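Local atomic coordinates of RagB/SusD family nutrient uptake outer membrane protein (Bacteroides thetaiotaomicron, PDB entry 7KV2), a protein that probably binds beta-glucans at the outer membrane of a gut bacterium as a SusD-family surface glycan-binding protein that serves their uptake. Residues L299-P305 against F374-A380; A141-A145 against V197-L203; N156-K160 against E226-Q231. All coordinates share one frame; numbering follows the deposited sequence.

Contact 1: residues L299-P305 against F374-A380; sequences LPTLISP and FLEKYAA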
# COMPACT_ATOMS: atom_id res chain seq x y z
N LEU A 299 -6.73 2.41 -9.94
CA LEU A 299 -6.91 3.18 -8.67
C LEU A 299 -7.47 4.58 -8.96
O LEU A 299 -8.45 4.98 -8.32
CB LEU A 299 -5.64 3.17 -7.83
CG LEU A 299 -5.66 4.05 -6.58
CD1 LEU A 299 -6.73 3.62 -5.61
CD2 LEU A 299 -4.33 4.10 -5.86
N PRO A 300 -6.88 5.37 -9.89
CA PRO A 300 -7.38 6.73 -10.15
C PRO A 300 -8.84 6.74 -10.60
O PRO A 300 -9.54 7.65 -10.24
CB PRO A 300 -6.40 7.29 -11.18
CG PRO A 300 -5.14 6.51 -10.93
CD PRO A 300 -5.65 5.11 -10.64
N THR A 301 -9.29 5.76 -11.37
CA THR A 301 -10.71 5.68 -11.79
C THR A 301 -11.56 5.52 -10.52
O THR A 301 -12.62 6.17 -10.40
CB THR A 301 -10.96 4.56 -12.81
OG1 THR A 301 -10.26 4.86 -14.03
CG2 THR A 301 -12.44 4.42 -13.09
N LEU A 302 -11.15 4.66 -9.60
CA LEU A 302 -11.96 4.36 -8.38
C LEU A 302 -12.23 5.62 -7.56
O LEU A 302 -13.41 5.82 -7.20
CB LEU A 302 -11.23 3.33 -7.52
CG LEU A 302 -11.19 1.93 -8.13
CD1 LEU A 302 -10.26 1.01 -7.38
CD2 LEU A 302 -12.58 1.33 -8.18
N ILE A 303 -11.25 6.53 -7.41
CA ILE A 303 -11.29 7.56 -6.32
C ILE A 303 -11.36 8.99 -6.87
O ILE A 303 -11.33 9.91 -6.06
CB ILE A 303 -10.07 7.35 -5.42
CG1 ILE A 303 -8.79 7.70 -6.19
CG2 ILE A 303 -10.05 5.93 -4.84
CD1 ILE A 303 -7.54 7.80 -5.35
N SER A 304 -11.56 9.18 -8.17
CA SER A 304 -11.74 10.52 -8.76
C SER A 304 -13.22 10.86 -8.87
O SER A 304 -14.08 9.98 -8.78
CB SER A 304 -11.00 10.55 -10.04
OG SER A 304 -9.60 10.35 -9.75
N PRO A 305 -13.56 12.16 -8.97
CA PRO A 305 -14.94 12.61 -8.83
C PRO A 305 -15.78 12.08 -10.00
O PRO A 305 -15.38 12.03 -11.13
CB PRO A 305 -14.91 14.13 -8.87
CG PRO A 305 -13.45 14.50 -8.83
CD PRO A 305 -12.63 13.28 -9.19
N PHE A 374 -10.92 15.10 -2.73
CA PHE A 374 -10.46 13.79 -3.25
C PHE A 374 -8.97 13.62 -3.00
O PHE A 374 -8.26 14.62 -2.76
CB PHE A 374 -10.88 13.62 -4.72
CG PHE A 374 -12.38 13.69 -4.93
CD1 PHE A 374 -13.02 14.91 -5.02
CD2 PHE A 374 -13.14 12.54 -4.90
CE1 PHE A 374 -14.40 14.97 -5.12
CE2 PHE A 374 -14.52 12.61 -5.03
CZ PHE A 374 -15.15 13.83 -5.16
N LEU A 375 -8.52 12.37 -3.04
CA LEU A 375 -7.12 12.02 -2.70
C LEU A 375 -6.26 12.39 -3.91
O LEU A 375 -6.18 11.64 -4.90
CB LEU A 375 -7.01 10.54 -2.36
CG LEU A 375 -5.61 10.05 -2.00
CD1 LEU A 375 -5.13 10.69 -0.71
CD2 LEU A 375 -5.61 8.54 -1.85
N GLU A 376 -5.58 13.53 -3.79
CA GLU A 376 -4.74 14.08 -4.87
C GLU A 376 -3.62 13.14 -5.26
O GLU A 376 -3.29 13.08 -6.45
CB GLU A 376 -4.23 15.45 -4.41
CG GLU A 376 -3.30 16.13 -5.41
CD GLU A 376 -3.89 16.47 -6.78
OE1 GLU A 376 -5.08 16.22 -7.00
OE2 GLU A 376 -3.11 16.88 -7.65
N LYS A 377 -3.03 12.40 -4.30
CA LYS A 377 -1.86 11.54 -4.57
C LYS A 377 -2.12 10.61 -5.75
O LYS A 377 -1.17 10.34 -6.51
CB LYS A 377 -1.50 10.71 -3.36
CG LYS A 377 -1.04 11.52 -2.17
CD LYS A 377 -0.74 10.68 -0.96
CE LYS A 377 -0.35 11.52 0.25
NZ LYS A 377 -0.03 10.72 1.47
N TYR A 378 -3.32 10.04 -5.85
CA TYR A 378 -3.67 9.00 -6.84
C TYR A 378 -4.86 9.44 -7.69
O TYR A 378 -5.53 8.60 -8.31
CB TYR A 378 -3.86 7.65 -6.15
CG TYR A 378 -2.56 7.11 -5.59
CD1 TYR A 378 -1.47 6.88 -6.42
CD2 TYR A 378 -2.40 6.90 -4.23
CE1 TYR A 378 -0.27 6.43 -5.91
CE2 TYR A 378 -1.22 6.40 -3.71
CZ TYR A 378 -0.15 6.16 -4.55
OH TYR A 378 1.03 5.67 -4.06
N ALA A 379 -5.13 10.74 -7.74
CA ALA A 379 -6.20 11.31 -8.57
C ALA A 379 -5.87 11.08 -10.05
O ALA A 379 -4.69 10.96 -10.43
CB ALA A 379 -6.34 12.77 -8.28
N ALA A 380 -6.93 10.96 -10.85
CA ALA A 380 -6.87 10.89 -12.32
C ALA A 380 -6.43 12.26 -12.85
O ALA A 380 -7.17 13.28 -12.70
CB ALA A 380 -8.19 10.46 -12.88
O HOH W 1 -10.49 10.38 -3.49
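F374 lays its ring against the pyrrolidine of P305, whose CG stands 3.9 Å from the centroid of the F374 ring in a CH-pi contact over the face, displaced toward the rim. CG of F374 is turned away from its own carbonyl carbon (chi1 -60°), which swings the phenyl out over the proline. L375 follows at the end of strand 373-375. Its backbone N does not reach helix 299-303 directly; one water accepts from L375 N and donates to I303 O, while CD2 of L375 touches CD1 of I303. After the 3-10 turn at 376-377, Y378 offers mainly the root of its side chain: L299 CD2 lies 3.5 Å from Y378 CG, I303 CD1 packs on Y378 CB, and Y378 OH is hydrogen-bonded to the backbone N of R401. The carbonyl of Y378 sits over P300, with Y378 O 3.2 Å from P300 CA in a CA-H...O contact. A379 brings the chain past S304, and A380 N then donates to S304 OG at 3.0 Å, nearly straight at 165°. S304 OG in turn donates to P300 O at 2.7 Å, its rotation fixed by both partners. Y378 O is buried with no conventional donor, and the P300 CA-H contact may compensate in part. Apolar packing carries this join within the SusD-family region, with one direct hydrogen bond and one water bridge between the segments.

Contact 2: residues A141-A145 against V197-L203; sequences AYYEA and VIQLNVL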
# COMPACT_ATOMS: atom_id res chain seq x y z
N ALA A 141 21.20 -17.94 -5.85
CA ALA A 141 21.04 -17.17 -4.59
C ALA A 141 20.23 -15.89 -4.87
O ALA A 141 19.36 -15.55 -4.05
CB ALA A 141 22.40 -16.87 -4.01
N TYR A 142 20.50 -15.23 -6.00
CA TYR A 142 19.80 -13.98 -6.42
C TYR A 142 18.33 -14.31 -6.74
O TYR A 142 17.48 -13.54 -6.30
CB TYR A 142 20.48 -13.31 -7.61
CG TYR A 142 19.83 -12.02 -8.07
CD1 TYR A 142 19.52 -10.99 -7.18
CD2 TYR A 142 19.53 -11.83 -9.41
CE1 TYR A 142 18.93 -9.81 -7.62
CE2 TYR A 142 18.95 -10.65 -9.86
CZ TYR A 142 18.65 -9.64 -8.96
OH TYR A 142 18.07 -8.49 -9.44
N TYR A 143 18.05 -15.36 -7.50
CA TYR A 143 16.66 -15.78 -7.84
C TYR A 143 15.91 -16.09 -6.55
O TYR A 143 14.73 -15.73 -6.41
CB TYR A 143 16.65 -16.97 -8.80
CG TYR A 143 17.37 -16.76 -10.10
CD1 TYR A 143 17.55 -15.49 -10.63
CD2 TYR A 143 17.88 -17.83 -10.83
CE1 TYR A 143 18.23 -15.28 -11.82
CE2 TYR A 143 18.55 -17.63 -12.03
CZ TYR A 143 18.75 -16.36 -12.52
OH TYR A 143 19.38 -16.11 -13.70
N GLU A 144 16.58 -16.82 -5.66
CA GLU A 144 16.06 -17.22 -4.34
C GLU A 144 15.77 -15.97 -3.50
O GLU A 144 14.71 -15.91 -2.86
CB GLU A 144 17.10 -18.04 -3.56
CG GLU A 144 17.20 -19.49 -4.01
CD GLU A 144 18.23 -20.34 -3.25
OE1 GLU A 144 19.10 -19.76 -2.53
OE2 GLU A 144 18.17 -21.58 -3.38
N ALA A 145 16.71 -15.03 -3.45
CA ALA A 145 16.53 -13.78 -2.67
C ALA A 145 15.25 -13.06 -3.16
O ALA A 145 14.47 -12.64 -2.31
CB ALA A 145 17.74 -12.90 -2.78
N VAL A 197 17.08 -14.28 3.48
CA VAL A 197 17.31 -13.46 2.27
C VAL A 197 18.43 -12.47 2.58
O VAL A 197 19.30 -12.26 1.72
CB VAL A 197 16.02 -12.71 1.86
CG1 VAL A 197 16.37 -11.53 0.98
CG2 VAL A 197 15.03 -13.64 1.23
N ILE A 198 18.39 -11.84 3.75
CA ILE A 198 19.41 -10.82 4.12
C ILE A 198 20.77 -11.53 4.15
O ILE A 198 21.76 -10.97 3.64
CB ILE A 198 19.04 -10.15 5.46
CG1 ILE A 198 17.81 -9.23 5.27
CG2 ILE A 198 20.22 -9.39 6.03
CD1 ILE A 198 17.10 -8.80 6.54
N GLN A 199 20.80 -12.73 4.72
CA GLN A 199 22.09 -13.46 4.90
C GLN A 199 22.62 -13.96 3.56
O GLN A 199 23.83 -14.23 3.50
CB GLN A 199 21.88 -14.59 5.90
CG GLN A 199 21.61 -14.10 7.31
CD GLN A 199 21.16 -15.22 8.21
OE1 GLN A 199 21.21 -16.38 7.83
NE2 GLN A 199 20.69 -14.89 9.40
N LEU A 200 21.80 -14.11 2.51
CA LEU A 200 22.33 -14.51 1.17
C LEU A 200 23.31 -13.43 0.68
O LEU A 200 24.24 -13.77 -0.07
CB LEU A 200 21.20 -14.75 0.17
CG LEU A 200 20.42 -16.05 0.36
CD1 LEU A 200 19.16 -16.03 -0.49
CD2 LEU A 200 21.26 -17.28 0.03
N ASN A 201 23.09 -12.16 1.04
CA ASN A 201 24.01 -11.03 0.75
C ASN A 201 24.21 -10.87 -0.77
O ASN A 201 25.38 -10.70 -1.22
CB ASN A 201 25.35 -11.23 1.47
CG ASN A 201 26.18 -9.98 1.45
OD1 ASN A 201 25.63 -8.88 1.39
ND2 ASN A 201 27.48 -10.14 1.48
N VAL A 202 23.13 -10.90 -1.54
CA VAL A 202 23.17 -10.84 -3.03
C VAL A 202 22.32 -9.67 -3.56
O VAL A 202 22.41 -9.36 -4.74
CB VAL A 202 22.70 -12.18 -3.62
CG1 VAL A 202 21.28 -12.55 -3.20
CG2 VAL A 202 22.86 -12.21 -5.13
N LEU A 203 21.47 -9.05 -2.74
CA LEU A 203 20.56 -7.98 -3.24
C LEU A 203 21.29 -6.65 -3.24
O LEU A 203 21.94 -6.29 -2.27
CB LEU A 203 19.34 -7.92 -2.32
CG LEU A 203 18.39 -9.09 -2.44
CD1 LEU A 203 17.26 -9.01 -1.43
CD2 LEU A 203 17.83 -9.24 -3.85
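V202 reaches across to helix 137-162 from the turn that leaves helix 183-200, and its side chain divides over neighbouring residues of that helix. CB of V202 points at the helix and splits the two methyls. CG1, held between the backbone N and the carbonyl carbon (chi1 60°), meets A145 CB at 3.6 Å and lies 3.7 Å from A141 O, so it packs against A141 and A145, one helical turn apart. CG2, opposite the backbone N, goes to the other flank: it touches Y142 CB at 3.6 Å and comes near Y142 CA, crossing the tyrosine side chain at about a right angle. The next residue continues the cover, L203 CD2 approaching the edge of the Y142 ring at CE1 (4.0 Å) and also packing on A145 CB. On the helical side, L200 sets CD1 3.6 Å from A141 O and close to A145 CB, while its CD2 lies near A141 CB and the carboxylate of E144. V197, one turn earlier, has CG2 3.7 Å from A145 O. All four, V197, L200, V202 and L203, touch A145. The change of direction is made at N201, whose positive phi ends the helix and brings V202 and L203 back toward helix 137-162. V197 and L203 also touch V220, which joins the helix end and the turn to helix 217-231 of the TPR-like region. With small alanines facing branched side chains and no polar bond between the segments, the join is one of van der Waals packing, probably aided by partial burial of apolar surface.

Contact 3: residues N156-K160 against E226-Q231; sequences NWVWK and EIVMYQ. With EDO (1,2-ethanediol), chain E.
K160 and E226 form a salt bridge, NZ to OE2 at 2.9 Å, between the nearly parallel helices 137-162 and 217-231 of the TPR-like alpha-helical region of this SusD-family protein. The short segments run 10° apart with axes 12.1 Å from each other, a separation bridged by long side chains. E226 OE2 also accepts from N156 ND2 at 3.1 Å. The two donors arrive from opposite faces of the carboxylate: the lysine on the anti side, somewhat out of plane, the amide from well above it, with OE2 lying close to the plane of the N156 amide. Both charged chains are extended beyond CG. The other oxygen, E226 OE1, bonds Y403 OH and accepts from O2 of an ethanediol probably left from crystallisation. These partners fix the carboxylate, and the nearby ammonium would probably favour its ionised form. A water joins K160 NZ to E226 O.

Farther along the helices, K160 CE rides over one face of the Y230 ring, 4.2 Å from the centroid of Y230, in a CH-pi contact. Y230 in turn directs its edge toward the face of W159 in an offset edge-to-face pair, ring planes 83° apart. The indole of W159, with CG opposite the backbone N (chi1 177°), reaches across the gap so that CZ3 lies 3.8 Å from I227 CB. W465 of helix 463-469 meets Y230 as well, and W159 NE1 bonds A183 O. At the far rim, Q231 OE1 lies at the indole edge, 3.3 Å from W159 CZ2, and takes a 2.6 Å hydrogen bond from a water that also receives a long one from W159 NE1.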
# COMPACT_ATOMS: atom_id res chain seq x y z
N ASN A 156 2.42 -11.15 3.85
CA ASN A 156 2.16 -9.95 4.66
C ASN A 156 0.76 -9.42 4.31
O ASN A 156 0.06 -8.97 5.23
CB ASN A 156 3.28 -8.92 4.45
CG ASN A 156 3.08 -7.73 5.33
OD1 ASN A 156 2.94 -7.88 6.55
ND2 ASN A 156 3.05 -6.54 4.71
N TRP A 157 0.33 -9.50 3.06
CA TRP A 157 -1.01 -9.00 2.68
C TRP A 157 -2.04 -9.84 3.49
O TRP A 157 -2.96 -9.29 4.09
CB TRP A 157 -1.24 -9.17 1.19
CG TRP A 157 -0.58 -8.17 0.27
CD1 TRP A 157 0.05 -7.02 0.60
CD2 TRP A 157 -0.59 -8.24 -1.16
NE1 TRP A 157 0.46 -6.36 -0.54
CE2 TRP A 157 0.07 -7.08 -1.63
CE3 TRP A 157 -1.09 -9.15 -2.09
CZ2 TRP A 157 0.27 -6.83 -2.98
CZ3 TRP A 157 -0.94 -8.88 -3.45
CH2 TRP A 157 -0.28 -7.71 -3.88
N VAL A 158 -1.93 -11.17 3.47
CA VAL A 158 -2.94 -12.01 4.16
C VAL A 158 -2.71 -12.04 5.67
O VAL A 158 -3.71 -12.11 6.39
CB VAL A 158 -3.09 -13.41 3.54
CG1 VAL A 158 -3.92 -13.37 2.27
CG2 VAL A 158 -1.75 -14.08 3.29
N TRP A 159 -1.48 -11.95 6.13
CA TRP A 159 -1.13 -11.88 7.57
C TRP A 159 -1.82 -10.66 8.20
O TRP A 159 -2.51 -10.78 9.26
CB TRP A 159 0.37 -11.87 7.76
CG TRP A 159 0.87 -11.75 9.17
CD1 TRP A 159 0.67 -12.65 10.19
CD2 TRP A 159 1.67 -10.69 9.72
NE1 TRP A 159 1.29 -12.21 11.32
CE2 TRP A 159 1.89 -11.00 11.08
CE3 TRP A 159 2.18 -9.49 9.21
CZ2 TRP A 159 2.64 -10.17 11.90
CZ3 TRP A 159 2.93 -8.67 10.02
CH2 TRP A 159 3.18 -9.02 11.36
N LYS A 160 -1.65 -9.49 7.57
CA LYS A 160 -2.22 -8.26 8.13
C LYS A 160 -3.74 -8.32 8.09
O LYS A 160 -4.34 -7.95 9.10
CB LYS A 160 -1.67 -7.00 7.42
CG LYS A 160 -0.29 -6.63 7.94
CD LYS A 160 0.10 -5.21 7.62
CE LYS A 160 1.20 -4.74 8.52
NZ LYS A 160 1.51 -3.32 8.23
N GLU A 226 8.60 -3.32 8.97
CA GLU A 226 7.12 -3.33 8.90
C GLU A 226 6.57 -4.49 9.75
O GLU A 226 5.72 -4.22 10.64
CB GLU A 226 6.61 -3.46 7.48
CG GLU A 226 5.08 -3.50 7.44
CD GLU A 226 4.43 -3.39 6.07
OE1 GLU A 226 5.11 -3.02 5.06
OE2 GLU A 226 3.26 -3.72 6.00
N ILE A 227 7.01 -5.72 9.50
CA ILE A 227 6.38 -6.90 10.17
C ILE A 227 6.86 -6.96 11.65
O ILE A 227 6.02 -7.26 12.54
CB ILE A 227 6.61 -8.19 9.35
CG1 ILE A 227 8.06 -8.67 9.37
CG2 ILE A 227 6.10 -8.03 7.93
CD1 ILE A 227 8.23 -10.04 8.82
N VAL A 228 8.11 -6.60 11.92
CA VAL A 228 8.69 -6.52 13.30
C VAL A 228 7.85 -5.54 14.12
O VAL A 228 7.46 -5.88 15.28
CB VAL A 228 10.18 -6.13 13.31
CG1 VAL A 228 10.65 -5.71 14.67
CG2 VAL A 228 11.04 -7.25 12.76
N MET A 229 7.53 -4.38 13.55
CA MET A 229 6.82 -3.35 14.32
C MET A 229 5.36 -3.73 14.45
O MET A 229 4.78 -3.51 15.55
CB MET A 229 7.01 -1.96 13.71
CG MET A 229 8.45 -1.50 13.83
SD MET A 229 8.85 -0.03 12.81
CE MET A 229 8.13 1.20 13.89
N TYR A 230 4.75 -4.33 13.43
CA TYR A 230 3.31 -4.68 13.54
C TYR A 230 3.14 -5.79 14.60
O TYR A 230 2.10 -5.86 15.25
CB TYR A 230 2.70 -5.13 12.22
CG TYR A 230 1.19 -5.18 12.30
CD1 TYR A 230 0.46 -4.03 12.51
CD2 TYR A 230 0.50 -6.37 12.22
CE1 TYR A 230 -0.92 -4.06 12.63
CE2 TYR A 230 -0.88 -6.42 12.32
CZ TYR A 230 -1.60 -5.26 12.55
OH TYR A 230 -2.96 -5.27 12.64
N GLN A 231 4.14 -6.67 14.71
CA GLN A 231 4.13 -7.82 15.66
C GLN A 231 4.42 -7.34 17.08
O GLN A 231 4.13 -8.09 18.02
CB GLN A 231 5.19 -8.83 15.24
CG GLN A 231 5.25 -10.08 16.14
CD GLN A 231 4.00 -10.91 16.04
OE1 GLN A 231 3.18 -10.73 15.14
NE2 GLN A 231 3.85 -11.89 16.94
C1 EDO E . 0.72 -4.22 3.83
O1 EDO E . -0.64 -3.85 3.96
C2 EDO E . 1.63 -3.16 3.32
O2 EDO E . 2.94 -3.56 2.91
O HOH W 2 1.01 -12.14 14.57
O HOH W 3 -4.15 -7.44 11.68
O HOH W 4 3.46 -2.18 10.37

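Overall arrangement
Contacts 2 and 3 share helix 137-162: contact 2 lies near its start, against the end of helix 183-200, and contact 3 near its finish, against helix 217-231, their centres about 21 Å apart. Contact 1 stands on the opposite side of the chain's centre, about 27 Å from contact 3 between centres, and joins a short helix to a strand and loop in the SusD-family region. Contacts 1 and 3 are buried, whereas contact 2 is partly exposed and farthest out. Contact 2 has no hydrogen bond or salt bridge between its segments and is mainly apolar; contact 3 combines charge, aromatic rings and waters; contact 1 adds a serine hydrogen bond and one bridging water to packing of prolines, aliphatic side chains and rings.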